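Local coordinates for protein particle-associated glycoside hydrolase (Acinetobacter phage Fri1, PDB 6C72) that probably depolymerises the capsular polysaccharide of Acinetobacter baumannii as the phage tailspike, a trimeric particle-associated glycoside hydrolase, during virus entry, at residues 111-116 with 135-140; 127-132 with 146-151; 179-184 with 204-209; 234-239 with 262-267. All coordinates share one frame; numbering follows the deposited sequence.

Contacts 2, 3 and 4 each pair two parallel strands in successive turns of what the chain of parallel strand pairs identifies as a parallel beta-helix, and contact 1 lays helix 110-122 against its first turns. Centres of contacts 1, 2 and 3 are mutually about 12 Å apart; those of 3 and 4 lie about 10 Å apart, and those of 1 and 4 about 20 Å. Trp181 NE1 bonds Ala137 O, joining contacts 1 and 3, while Thr179 OG1 joins contact 3 to contact 2 through Pro131 O and Thr150 N. A bound zinc ion lies about 4 Å from the side chain of Lys132 in contact 2, and one lies equally near that of Phe180 in contact 3.

Contact 1: residues 111-116 with 135-140; sequences TILQKC and IYAKAM
Leu113 and Gln114 of helix 110-122 meet Ala137, Ala139 and Met140 of the broken strand 133-140, where the helix covers early turns of a parallel beta-helix, a position consistent with the end-capping helices of this fold. Leu113 can be followed outward. Its CB lies 4.1 Å from Ala137 CB. With CG anti to the backbone N (chi1 179°), the chain then runs on to the next alanine, CG standing 4.2 Å from Ala139 CB. At the fork the branches part. CD2 packs 3.9 Å from Ala139 CB and also touches Ala137 O, whereas CD1 turns to Val128 and Leu130 of the adjoining segment 127-132. The leucine thus packs between helix and coil, where Trp181 touches it as well.

Gln114 supplies the polar half. A bend at chi2 (62°) brings CD over toward Met140, and the terminal amide bonds its backbone twice. Gln114 NE2 donates to Met140 O at 3.1 Å, nearly straight and in the amide plane, and its second partner is Asp118 OD1. Gln114 OE1 takes Met140 N on a lone pair at 2.6 Å, again nearly straight (173°). The same oxygen receives a proton from a water 2.6 Å away, and that water donates its other proton to Lys138 O at 2.8 Å.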
loop_
_atom_site.group_PDB
_atom_site.type_symbol
_atom_site.label_atom_id
_atom_site.label_comp_id
_atom_site.label_asym_id
_atom_site.label_seq_id
_atom_site.Cartn_x
_atom_site.Cartn_y
_atom_site.Cartn_z
ATOM N N THR A 111 -20.798 18.661 -33.464
ATOM C CA THR A 111 -20.960 20.061 -33.097
ATOM C C THR A 111 -21.874 20.222 -31.887
ATOM O O THR A 111 -21.588 21.023 -30.987
ATOM C CB THR A 111 -21.495 20.843 -34.297
ATOM O OG1 THR A 111 -20.542 20.772 -35.367
ATOM C CG2 THR A 111 -21.732 22.301 -33.937
ATOM N N ILE A 112 -22.950 19.433 -31.823
ATOM C CA ILE A 112 -23.904 19.567 -30.724
ATOM C C ILE A 112 -23.264 19.163 -29.406
ATOM O O ILE A 112 -23.375 19.885 -28.406
ATOM C CB ILE A 112 -25.174 18.745 -31.006
ATOM C CG1 ILE A 112 -25.980 19.384 -32.144
ATOM C CG2 ILE A 112 -26.009 18.583 -29.735
ATOM C CD1 ILE A 112 -27.074 18.494 -32.649
ATOM N N LEU A 113 -22.585 18.006 -29.381
ATOM C CA LEU A 113 -21.991 17.528 -28.132
ATOM C C LEU A 113 -20.900 18.473 -27.654
ATOM O O LEU A 113 -20.802 18.762 -26.457
ATOM C CB LEU A 113 -21.429 16.112 -28.297
ATOM C CG LEU A 113 -20.763 15.491 -27.060
ATOM C CD1 LEU A 113 -21.693 15.528 -25.859
ATOM C CD2 LEU A 113 -20.290 14.055 -27.323
ATOM N N GLN A 114 -20.091 18.989 -28.586
ATOM C CA GLN A 114 -19.037 19.924 -28.215
ATOM C C GLN A 114 -19.627 21.191 -27.618
ATOM O O GLN A 114 -19.034 21.795 -26.720
ATOM C CB GLN A 114 -18.173 20.256 -29.429
ATOM C CG GLN A 114 -16.882 20.966 -29.053
ATOM C CD GLN A 114 -16.001 20.110 -28.160
ATOM O OE1 GLN A 114 -15.559 19.031 -28.558
ATOM N NE2 GLN A 114 -15.772 20.570 -26.934
ATOM N N LYS A 115 -20.781 21.624 -28.126
ATOM C CA LYS A 115 -21.460 22.780 -27.549
ATOM C C LYS A 115 -21.824 22.525 -26.094
ATOM O O LYS A 115 -21.718 23.422 -25.248
ATOM C CB LYS A 115 -22.711 23.107 -28.357
ATOM C CG LYS A 115 -22.532 24.106 -29.429
ATOM C CD LYS A 115 -23.909 24.645 -29.801
ATOM C CE LYS A 115 -24.138 24.651 -31.299
ATOM N NZ LYS A 115 -23.398 25.793 -31.900
ATOM N N CYS A 116 -22.284 21.312 -25.792
ATOM C CA CYS A 116 -22.675 20.989 -24.426
ATOM C C CYS A 116 -21.468 21.012 -23.491
ATOM O O CYS A 116 -21.516 21.613 -22.411
ATOM C CB CYS A 116 -23.372 19.623 -24.391
ATOM S SG CYS A 116 -24.937 19.572 -25.332
ATOM N N ILE A 135 -24.237 7.247 -30.725
ATOM C CA ILE A 135 -23.941 8.657 -30.927
ATOM C C ILE A 135 -22.608 8.751 -31.655
ATOM O O ILE A 135 -21.581 8.295 -31.135
ATOM C CB ILE A 135 -23.885 9.418 -29.594
ATOM C CG1 ILE A 135 -25.199 9.235 -28.834
ATOM C CG2 ILE A 135 -23.616 10.889 -29.834
ATOM C CD1 ILE A 135 -25.167 9.761 -27.425
ATOM N N TYR A 136 -22.620 9.334 -32.851
ATOM C CA TYR A 136 -21.394 9.621 -33.593
ATOM C C TYR A 136 -21.077 11.089 -33.359
ATOM O O TYR A 136 -21.680 11.970 -33.977
ATOM C CB TYR A 136 -21.552 9.313 -35.076
ATOM C CG TYR A 136 -21.765 7.845 -35.400
ATOM C CD1 TYR A 136 -20.686 7.007 -35.670
ATOM C CD2 TYR A 136 -23.047 7.305 -35.463
ATOM C CE1 TYR A 136 -20.872 5.674 -35.985
ATOM C CE2 TYR A 136 -23.242 5.968 -35.768
ATOM C CZ TYR A 136 -22.152 5.157 -36.030
ATOM O OH TYR A 136 -22.344 3.831 -36.351
ATOM N N ALA A 137 -20.125 11.350 -32.467
ATOM C CA ALA A 137 -19.805 12.717 -32.080
ATOM C C ALA A 137 -18.524 12.744 -31.267
ATOM O O ALA A 137 -18.514 12.293 -30.117
ATOM C CB ALA A 137 -20.941 13.330 -31.262
ATOM N N LYS A 138 -17.450 13.291 -31.826
ATOM C CA LYS A 138 -16.203 13.365 -31.086
ATOM C C LYS A 138 -16.203 14.636 -30.257
ATOM O O LYS A 138 -16.793 15.641 -30.643
ATOM C CB LYS A 138 -14.983 13.304 -32.010
ATOM C CG LYS A 138 -14.796 14.440 -32.939
ATOM C CD LYS A 138 -13.544 14.211 -33.779
ATOM C CE LYS A 138 -13.201 15.443 -34.605
ATOM N NZ LYS A 138 -11.836 15.335 -35.211
ATOM N N ALA A 139 -15.603 14.561 -29.084
ATOM C CA ALA A 139 -15.660 15.648 -28.123
ATOM C C ALA A 139 -14.271 15.946 -27.597
ATOM O O ALA A 139 -13.461 15.040 -27.364
ATOM C CB ALA A 139 -16.596 15.327 -26.954
ATOM N N MET A 140 -14.005 17.227 -27.442
ATOM C CA MET A 140 -12.826 17.702 -26.751
ATOM C C MET A 140 -13.237 17.951 -25.305
ATOM O O MET A 140 -14.179 18.711 -25.053
ATOM C CB MET A 140 -12.306 18.966 -27.432
ATOM C CG MET A 140 -10.980 19.476 -26.965
ATOM S SD MET A 140 -10.386 20.861 -27.988
ATOM C CE MET A 140 -10.616 20.176 -29.629
HETATM O O HOH W 1 -15.244 17.964 -30.902
#

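Contact 2: residues 127-132 with 146-151; sequences VVQLPK and EVRGTF
Glu146 starts the parallel pairing of 146-151 with 127-132: its O accepts from Val128 N at 2.8 Å, and the axes of the two short strands are inclined by 23°. Glu146 OE2 itself is held by Ser202. Val147 turns to the opposite face of the sheet, where its CG1 packs 3.6 Å from Leu130 CD1; Val147 also touches Trp181. Arg148 returns to the face of Val127 and Gln129. Its N bonds Val128 O and its O accepts from Leu130 N, while a bend at chi3 (66°) places NE near Gln129. The grip is side-on: Gln129 OE1 accepts from Arg148 NE at 2.7 Å and from NH2 at 3.0 Å, lying in the guanidinium plane. Val127 CG1 sits 3.8 Å above that plane, over its centre. Gly149 O takes a weak bond from Gln129 NE2. Thr150 OG1 donates to Leu130 O at 2.8 Å, and its CG2 packs 3.6 Å from Lys132 CG. Between these beta-helix turns the bonds fix which end of the Gln129 amide is which: OE1 faces two guanidinium donors and NE2 bonds Leu130 O, which Thr150 shares. The nearby positive charge would probably polarise the amide.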
loop_
_atom_site.group_PDB
_atom_site.type_symbol
_atom_site.label_atom_id
_atom_site.label_comp_id
_atom_site.label_asym_id
_atom_site.label_seq_id
_atom_site.Cartn_x
_atom_site.Cartn_y
_atom_site.Cartn_z
ATOM N N VAL A 127 -21.742 17.970 -15.396
ATOM C CA VAL A 127 -21.950 16.737 -16.138
ATOM C C VAL A 127 -22.727 17.036 -17.412
ATOM O O VAL A 127 -23.740 17.746 -17.376
ATOM C CB VAL A 127 -22.688 15.687 -15.288
ATOM C CG1 VAL A 127 -23.059 14.497 -16.141
ATOM C CG2 VAL A 127 -21.807 15.251 -14.113
ATOM N N VAL A 128 -22.250 16.500 -18.528
ATOM C CA VAL A 128 -23.029 16.398 -19.753
ATOM C C VAL A 128 -23.574 14.981 -19.810
ATOM O O VAL A 128 -22.808 14.012 -19.924
ATOM C CB VAL A 128 -22.203 16.726 -21.000
ATOM C CG1 VAL A 128 -23.008 16.354 -22.230
ATOM C CG2 VAL A 128 -21.824 18.203 -21.010
ATOM N N GLN A 129 -24.894 14.862 -19.678
ATOM C CA GLN A 129 -25.574 13.574 -19.689
ATOM C C GLN A 129 -25.885 13.185 -21.127
ATOM O O GLN A 129 -26.455 13.983 -21.883
ATOM C CB GLN A 129 -26.862 13.646 -18.865
ATOM C CG GLN A 129 -27.658 12.361 -18.827
ATOM C CD GLN A 129 -26.963 11.264 -18.019
ATOM O OE1 GLN A 129 -26.523 11.490 -16.883
ATOM N NE2 GLN A 129 -26.859 10.072 -18.602
ATOM N N LEU A 130 -25.486 12.012 -21.504
ATOM C CA LEU A 130 -25.875 11.485 -22.800
ATOM C C LEU A 130 -27.058 10.544 -22.635
ATOM O O LEU A 130 -27.182 9.882 -21.606
ATOM C CB LEU A 130 -24.733 10.723 -23.473
ATOM C CG LEU A 130 -23.484 11.551 -23.731
ATOM C CD1 LEU A 130 -22.416 10.735 -24.438
ATOM C CD2 LEU A 130 -23.844 12.815 -24.515
ATOM N N PRO A 131 -27.965 10.472 -23.594
ATOM C CA PRO A 131 -29.063 9.508 -23.513
ATOM C C PRO A 131 -28.584 8.138 -23.979
ATOM O O PRO A 131 -27.451 7.952 -24.388
ATOM C CB PRO A 131 -30.096 10.089 -24.483
ATOM C CG PRO A 131 -29.241 10.689 -25.552
ATOM C CD PRO A 131 -28.026 11.263 -24.836
ATOM N N LYS A 132 -29.490 7.178 -23.954
ATOM C CA LYS A 132 -29.221 5.911 -24.611
ATOM C C LYS A 132 -29.172 6.114 -26.127
ATOM O O LYS A 132 -29.677 7.100 -26.665
ATOM C CB LYS A 132 -30.297 4.884 -24.253
ATOM C CG LYS A 132 -30.308 4.498 -22.781
ATOM C CD LYS A 132 -31.170 3.292 -22.537
ATOM C CE LYS A 132 -32.630 3.665 -22.563
ATOM N NZ LYS A 132 -33.434 2.432 -22.520
ATOM N N GLU A 146 -17.663 16.243 -16.914
ATOM C CA GLU A 146 -17.728 14.801 -17.094
ATOM C C GLU A 146 -18.840 14.467 -18.084
ATOM O O GLU A 146 -19.953 14.988 -17.969
ATOM C CB GLU A 146 -17.989 14.097 -15.757
ATOM C CG GLU A 146 -18.309 12.605 -15.872
ATOM C CD GLU A 146 -18.766 11.998 -14.553
ATOM O OE1 GLU A 146 -18.696 12.682 -13.504
ATOM O OE2 GLU A 146 -19.209 10.831 -14.562
ATOM N N VAL A 147 -18.541 13.592 -19.040
ATOM C CA VAL A 147 -19.527 13.078 -19.985
ATOM C C VAL A 147 -20.034 11.758 -19.428
ATOM O O VAL A 147 -19.233 10.881 -19.080
ATOM C CB VAL A 147 -18.928 12.903 -21.390
ATOM C CG1 VAL A 147 -19.914 12.221 -22.312
ATOM C CG2 VAL A 147 -18.513 14.250 -21.967
ATOM N N ARG A 148 -21.353 11.634 -19.277
ATOM C CA ARG A 148 -21.953 10.484 -18.619
ATOM C C ARG A 148 -23.058 9.898 -19.489
ATOM O O ARG A 148 -23.941 10.625 -19.951
ATOM C CB ARG A 148 -22.505 10.873 -17.237
ATOM C CG ARG A 148 -23.029 9.692 -16.429
ATOM C CD ARG A 148 -23.461 10.112 -15.023
ATOM N NE ARG A 148 -24.612 11.009 -15.050
ATOM C CZ ARG A 148 -24.905 11.891 -14.098
ATOM N NH1 ARG A 148 -24.123 12.007 -13.032
ATOM N NH2 ARG A 148 -25.974 12.671 -14.221
ATOM N N GLY A 149 -23.009 8.585 -19.709
ATOM C CA GLY A 149 -24.042 7.893 -20.448
ATOM C C GLY A 149 -25.146 7.364 -19.548
ATOM O O GLY A 149 -25.216 7.649 -18.352
ATOM N N THR A 150 -26.013 6.554 -20.155
ATOM C CA THR A 150 -27.189 5.984 -19.511
ATOM C C THR A 150 -27.124 4.470 -19.647
ATOM O O THR A 150 -27.082 3.949 -20.763
ATOM C CB THR A 150 -28.480 6.516 -20.151
ATOM O OG1 THR A 150 -28.531 7.950 -20.061
ATOM C CG2 THR A 150 -29.727 5.912 -19.488
ATOM N N PHE A 151 -27.120 3.766 -18.519
ATOM C CA PHE A 151 -27.208 2.312 -18.568
ATOM C C PHE A 151 -28.523 1.887 -19.229
ATOM O O PHE A 151 -29.563 2.540 -19.081
ATOM C CB PHE A 151 -27.113 1.705 -17.159
ATOM C CG PHE A 151 -25.745 1.844 -16.517
ATOM C CD1 PHE A 151 -24.663 1.130 -16.994
ATOM C CD2 PHE A 151 -25.555 2.689 -15.430
ATOM C CE1 PHE A 151 -23.414 1.264 -16.406
ATOM C CE2 PHE A 151 -24.313 2.840 -14.846
ATOM C CZ PHE A 151 -23.237 2.123 -15.326
#

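Contact 3: residues 179-184 with 204-209; sequences TFWHSS and LKMLGS
His182 and Ser209 are joined by a side-chain-to-backbone bond: His182 ND1 donates to Ser209 O at 2.8 Å. The oxygen lies in the imidazole plane, although the donor stands 42° above the plane of the serine carbonyl. Leu207 runs alongside the histidine, and its CB makes a CH-pi contact over the ring face, 4.0 Å from the centroid. Ser209 O has another partner, a water at 2.8 Å that also donates to Leu207 O and accepts from Ser183 N, bridging the two segments.

Before this point the backbones pair as parallel strands of neighbouring beta-helix turns, with Trp181 N bonding Lys205 O at 2.8 Å and Lys205 N and Leu207 N bonding Thr179 O and Trp181 O. Side chains alternate between faces. On the face of Phe180 and Lys205, Phe180 CD1 meets Leu207 CD1 at 3.7 Å. On the face of Trp181 and Met206, which are buried, chi3 of Met206 (102°) brings CE to 3.6 Å from Trp181 CE3. Leu204 CD2 reaches the same indole carbon at 3.8 Å.

A second shell sets these groups. His182 NE2 is hydrogen-bonded to His134 ND1, the imidazole stacks with Tyr136, and Glu103 OE2 bonds Ser209 OG. His134 and Glu103 are zinc ligands in this protein, although no zinc is bound to them in this chain. Tyr190 meets the indole, and Val189 touches both Trp181 and Met206.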
loop_
_atom_site.group_PDB
_atom_site.type_symbol
_atom_site.label_atom_id
_atom_site.label_comp_id
_atom_site.label_asym_id
_atom_site.label_seq_id
_atom_site.Cartn_x
_atom_site.Cartn_y
_atom_site.Cartn_z
ATOM N N THR A 179 -25.618 3.663 -23.697
ATOM C CA THR A 179 -25.009 4.705 -24.504
ATOM C C THR A 179 -23.807 4.111 -25.229
ATOM O O THR A 179 -22.916 3.541 -24.590
ATOM C CB THR A 179 -24.591 5.885 -23.629
ATOM O OG1 THR A 179 -25.732 6.386 -22.929
ATOM C CG2 THR A 179 -23.989 7.012 -24.483
ATOM N N PHE A 180 -23.788 4.234 -26.558
ATOM C CA PHE A 180 -22.676 3.759 -27.378
ATOM C C PHE A 180 -22.072 4.953 -28.110
ATOM O O PHE A 180 -22.658 5.467 -29.074
ATOM C CB PHE A 180 -23.130 2.683 -28.364
ATOM C CG PHE A 180 -23.701 1.468 -27.702
ATOM C CD1 PHE A 180 -22.866 0.448 -27.263
ATOM C CD2 PHE A 180 -25.078 1.330 -27.529
ATOM C CE1 PHE A 180 -23.395 -0.673 -26.646
ATOM C CE2 PHE A 180 -25.611 0.214 -26.915
ATOM C CZ PHE A 180 -24.781 -0.789 -26.481
ATOM N N TRP A 181 -20.871 5.342 -27.697
ATOM C CA TRP A 181 -20.269 6.606 -28.111
ATOM C C TRP A 181 -19.210 6.331 -29.178
ATOM O O TRP A 181 -18.191 5.683 -28.902
ATOM C CB TRP A 181 -19.686 7.308 -26.890
ATOM C CG TRP A 181 -19.272 8.718 -27.103
ATOM C CD1 TRP A 181 -19.487 9.481 -28.200
ATOM C CD2 TRP A 181 -18.538 9.533 -26.181
ATOM N NE1 TRP A 181 -18.943 10.722 -28.026
ATOM C CE2 TRP A 181 -18.357 10.784 -26.790
ATOM C CE3 TRP A 181 -18.009 9.319 -24.901
ATOM C CZ2 TRP A 181 -17.663 11.828 -26.167
ATOM C CZ3 TRP A 181 -17.323 10.355 -24.280
ATOM C CH2 TRP A 181 -17.156 11.594 -24.914
ATOM N N HIS A 182 -19.467 6.799 -30.396
ATOM C CA HIS A 182 -18.552 6.674 -31.521
ATOM C C HIS A 182 -17.966 8.034 -31.845
ATOM O O HIS A 182 -18.455 9.070 -31.393
ATOM C CB HIS A 182 -19.238 6.152 -32.789
ATOM C CG HIS A 182 -20.101 4.944 -32.604
ATOM N ND1 HIS A 182 -19.843 3.748 -33.239
ATOM C CD2 HIS A 182 -21.260 4.766 -31.925
ATOM C CE1 HIS A 182 -20.791 2.879 -32.940
ATOM N NE2 HIS A 182 -21.656 3.470 -32.137
ATOM N N SER A 183 -16.936 8.018 -32.680
ATOM C CA SER A 183 -16.347 9.228 -33.224
ATOM C C SER A 183 -16.912 9.520 -34.607
ATOM O O SER A 183 -17.452 8.644 -35.283
ATOM C CB SER A 183 -14.825 9.108 -33.303
ATOM O OG SER A 183 -14.272 10.285 -33.868
ATOM N N SER A 184 -16.761 10.768 -35.037
ATOM C CA SER A 184 -17.172 11.169 -36.373
ATOM C C SER A 184 -16.071 11.015 -37.416
ATOM O O SER A 184 -16.340 11.259 -38.598
ATOM C CB SER A 184 -17.662 12.614 -36.368
ATOM O OG SER A 184 -16.649 13.495 -35.921
ATOM N N LEU A 204 -20.840 4.410 -19.889
ATOM C CA LEU A 204 -21.092 4.272 -21.318
ATOM C C LEU A 204 -20.087 3.304 -21.919
ATOM O O LEU A 204 -19.108 2.917 -21.281
ATOM C CB LEU A 204 -21.055 5.636 -22.028
ATOM C CG LEU A 204 -19.853 6.571 -21.862
ATOM C CD1 LEU A 204 -18.650 6.156 -22.704
ATOM C CD2 LEU A 204 -20.280 8.005 -22.195
ATOM N N LYS A 205 -20.345 2.930 -23.169
ATOM C CA LYS A 205 -19.450 2.099 -23.963
ATOM C C LYS A 205 -18.978 2.888 -25.178
ATOM O O LYS A 205 -19.773 3.588 -25.817
ATOM C CB LYS A 205 -20.140 0.811 -24.423
ATOM C CG LYS A 205 -19.227 -0.114 -25.197
ATOM C CD LYS A 205 -19.751 -1.532 -25.199
ATOM C CE LYS A 205 -18.755 -2.496 -25.827
ATOM N NZ LYS A 205 -19.203 -3.920 -25.720
ATOM N N MET A 206 -17.691 2.789 -25.489
ATOM C CA MET A 206 -17.109 3.449 -26.648
ATOM C C MET A 206 -16.800 2.402 -27.709
ATOM O O MET A 206 -16.253 1.343 -27.398
ATOM C CB MET A 206 -15.849 4.238 -26.266
ATOM C CG MET A 206 -16.070 5.282 -25.159
ATOM S SD MET A 206 -14.592 6.221 -24.631
ATOM C CE MET A 206 -14.801 7.775 -25.452
ATOM N N LEU A 207 -17.165 2.691 -28.955
ATOM C CA LEU A 207 -17.030 1.751 -30.059
ATOM C C LEU A 207 -16.146 2.344 -31.147
ATOM O O LEU A 207 -16.206 3.546 -31.431
ATOM C CB LEU A 207 -18.419 1.383 -30.656
ATOM C CG LEU A 207 -19.328 0.598 -29.708
ATOM C CD1 LEU A 207 -20.724 0.396 -30.303
ATOM C CD2 LEU A 207 -18.723 -0.749 -29.320
ATOM N N GLY A 208 -15.363 1.472 -31.795
ATOM C CA GLY A 208 -14.416 1.912 -32.805
ATOM C C GLY A 208 -15.014 2.245 -34.159
ATOM O O GLY A 208 -14.411 3.022 -34.906
ATOM N N SER A 209 -16.182 1.683 -34.498
ATOM C CA SER A 209 -16.789 2.003 -35.782
ATOM C C SER A 209 -17.145 3.480 -35.800
ATOM O O SER A 209 -17.541 4.048 -34.778
ATOM C CB SER A 209 -18.021 1.124 -36.060
ATOM O OG SER A 209 -19.111 1.386 -35.187
HETATM O O HOH W 2 -15.584 5.321 -33.199
#

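Contact 4: residues 234-239 with 262-267; sequences VDTSGF and CNFLDA
In this part of the parallel beta-helix, Asp235 and Asn263 stand side by side, pointing the same way, one on each of two adjoining turns. Asn263 ND2 donates to Asp235 OD1 at 2.8 Å, arriving 37° above the carboxylate plane, with the amide and carboxylate turned 73° apart. The backbones pair through Asn263 N to Val234 O, Thr236 N to Asn263 O and Leu265 N to Thr236 O. On the opposite face Thr236 OG1 lies at the rim of the Phe264 ring, 3.5 Å from CD1. The same hydroxyl is 2.8 Å from a water that also lies 2.7 Å from Leu265 O.

At the last residue of strand 234-237 side chains join in: Ser237 OG donates to Asp266 OD1 at 2.7 Å on the syn side of the carboxylate. At Gly238, with a positive phi (89°) that favours glycine, N bonds Asp266 O at 2.7 Å, and that oxygen also receives a proton from a water.

Strand 234-237 lies between its two parallel neighbours, 204-207 and 263-264, Asp235 pairing its backbone with Leu204 and Met206. Strand 263-264 in turn adjoins 286-289, where Thr286 OG1 bonds Asn263 OD1 and the Phe287 ring meets that of Phe264.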
loop_
_atom_site.group_PDB
_atom_site.type_symbol
_atom_site.label_atom_id
_atom_site.label_comp_id
_atom_site.label_asym_id
_atom_site.label_seq_id
_atom_site.Cartn_x
_atom_site.Cartn_y
_atom_site.Cartn_z
ATOM N N VAL A 234 -16.881 2.210 -17.774
ATOM C CA VAL A 234 -16.691 2.481 -19.191
ATOM C C VAL A 234 -16.054 1.263 -19.840
ATOM O O VAL A 234 -15.038 0.755 -19.355
ATOM C CB VAL A 234 -15.825 3.735 -19.422
ATOM C CG1 VAL A 234 -15.325 3.759 -20.853
ATOM C CG2 VAL A 234 -16.639 4.981 -19.131
ATOM N N ASP A 235 -16.641 0.809 -20.939
ATOM C CA ASP A 235 -16.051 -0.212 -21.788
ATOM C C ASP A 235 -15.574 0.443 -23.077
ATOM O O ASP A 235 -16.104 1.478 -23.495
ATOM C CB ASP A 235 -17.059 -1.326 -22.102
ATOM C CG ASP A 235 -17.492 -2.108 -20.857
ATOM O OD1 ASP A 235 -17.012 -1.811 -19.739
ATOM O OD2 ASP A 235 -18.309 -3.041 -21.001
ATOM N N THR A 236 -14.529 -0.122 -23.672
ATOM C CA THR A 236 -14.058 0.308 -24.982
ATOM C C THR A 236 -13.837 -0.919 -25.852
ATOM O O THR A 236 -13.279 -1.919 -25.394
ATOM C CB THR A 236 -12.755 1.142 -24.897
ATOM O OG1 THR A 236 -11.721 0.366 -24.278
ATOM C CG2 THR A 236 -12.967 2.426 -24.104
ATOM N N SER A 237 -14.252 -0.841 -27.116
ATOM C CA SER A 237 -14.173 -2.007 -27.980
ATOM C C SER A 237 -14.037 -1.579 -29.431
ATOM O O SER A 237 -14.737 -0.676 -29.883
ATOM C CB SER A 237 -15.407 -2.899 -27.821
ATOM O OG SER A 237 -15.452 -3.867 -28.851
ATOM N N GLY A 238 -13.133 -2.238 -30.148
ATOM C CA GLY A 238 -13.052 -2.123 -31.588
ATOM C C GLY A 238 -12.171 -1.015 -32.125
ATOM O O GLY A 238 -12.231 -0.738 -33.331
ATOM N N PHE A 239 -11.346 -0.384 -31.293
ATOM C CA PHE A 239 -10.578 0.763 -31.762
ATOM C C PHE A 239 -9.349 0.334 -32.559
ATOM O O PHE A 239 -8.773 -0.735 -32.345
ATOM C CB PHE A 239 -10.206 1.675 -30.588
ATOM C CG PHE A 239 -11.382 2.456 -30.082
ATOM C CD1 PHE A 239 -11.723 3.674 -30.663
ATOM C CD2 PHE A 239 -12.230 1.916 -29.121
ATOM C CE1 PHE A 239 -12.853 4.373 -30.242
ATOM C CE2 PHE A 239 -13.353 2.611 -28.689
ATOM C CZ PHE A 239 -13.663 3.839 -29.246
ATOM N N CYS A 262 -13.798 -0.519 -15.345
ATOM C CA CYS A 262 -13.711 -0.284 -16.779
ATOM C C CYS A 262 -13.232 -1.545 -17.481
ATOM O O CYS A 262 -12.470 -2.330 -16.922
ATOM C CB CYS A 262 -12.765 0.887 -17.098
ATOM S SG CYS A 262 -13.379 2.513 -16.544
ATOM N N ASN A 263 -13.675 -1.739 -18.712
ATOM C CA ASN A 263 -13.284 -2.904 -19.495
ATOM C C ASN A 263 -12.712 -2.424 -20.812
ATOM O O ASN A 263 -13.453 -1.968 -21.692
ATOM C CB ASN A 263 -14.460 -3.846 -19.724
ATOM C CG ASN A 263 -15.026 -4.367 -18.428
ATOM O OD1 ASN A 263 -14.362 -5.119 -17.729
ATOM N ND2 ASN A 263 -16.257 -3.981 -18.102
ATOM N N PHE A 264 -11.400 -2.517 -20.946
ATOM C CA PHE A 264 -10.730 -2.122 -22.180
ATOM C C PHE A 264 -10.590 -3.379 -23.033
ATOM O O PHE A 264 -9.730 -4.230 -22.788
ATOM C CB PHE A 264 -9.410 -1.438 -21.850
ATOM C CG PHE A 264 -9.570 -0.302 -20.862
ATOM C CD1 PHE A 264 -10.043 0.929 -21.274
ATOM C CD2 PHE A 264 -9.297 -0.480 -19.518
ATOM C CE1 PHE A 264 -10.210 1.971 -20.379
ATOM C CE2 PHE A 264 -9.463 0.566 -18.616
ATOM C CZ PHE A 264 -9.910 1.795 -19.053
ATOM N N LEU A 265 -11.473 -3.516 -24.023
ATOM C CA LEU A 265 -11.584 -4.769 -24.755
ATOM C C LEU A 265 -10.804 -4.692 -26.057
ATOM O O LEU A 265 -9.791 -3.988 -26.129
ATOM C CB LEU A 265 -13.051 -5.114 -25.017
ATOM C CG LEU A 265 -13.966 -5.082 -23.791
ATOM C CD1 LEU A 265 -15.423 -5.398 -24.189
ATOM C CD2 LEU A 265 -13.493 -6.040 -22.707
ATOM N N ASP A 266 -11.291 -5.381 -27.090
ATOM C CA ASP A 266 -10.498 -5.593 -28.289
ATOM C C ASP A 266 -10.118 -4.271 -28.938
ATOM O O ASP A 266 -10.931 -3.346 -29.040
ATOM C CB ASP A 266 -11.262 -6.454 -29.294
ATOM C CG ASP A 266 -12.583 -5.823 -29.711
ATOM O OD1 ASP A 266 -13.496 -5.735 -28.861
ATOM O OD2 ASP A 266 -12.704 -5.378 -30.880
ATOM N N ALA A 267 -8.859 -4.192 -29.354
ATOM C CA ALA A 267 -8.338 -3.083 -30.131
ATOM C C ALA A 267 -7.247 -3.642 -31.031
ATOM O O ALA A 267 -6.610 -4.645 -30.698
ATOM C CB ALA A 267 -7.805 -1.961 -29.235
HETATM O O HOH W 3 -9.874 -1.319 -25.495
HETATM O O HOH W 4 -10.842 -0.851 -27.996
#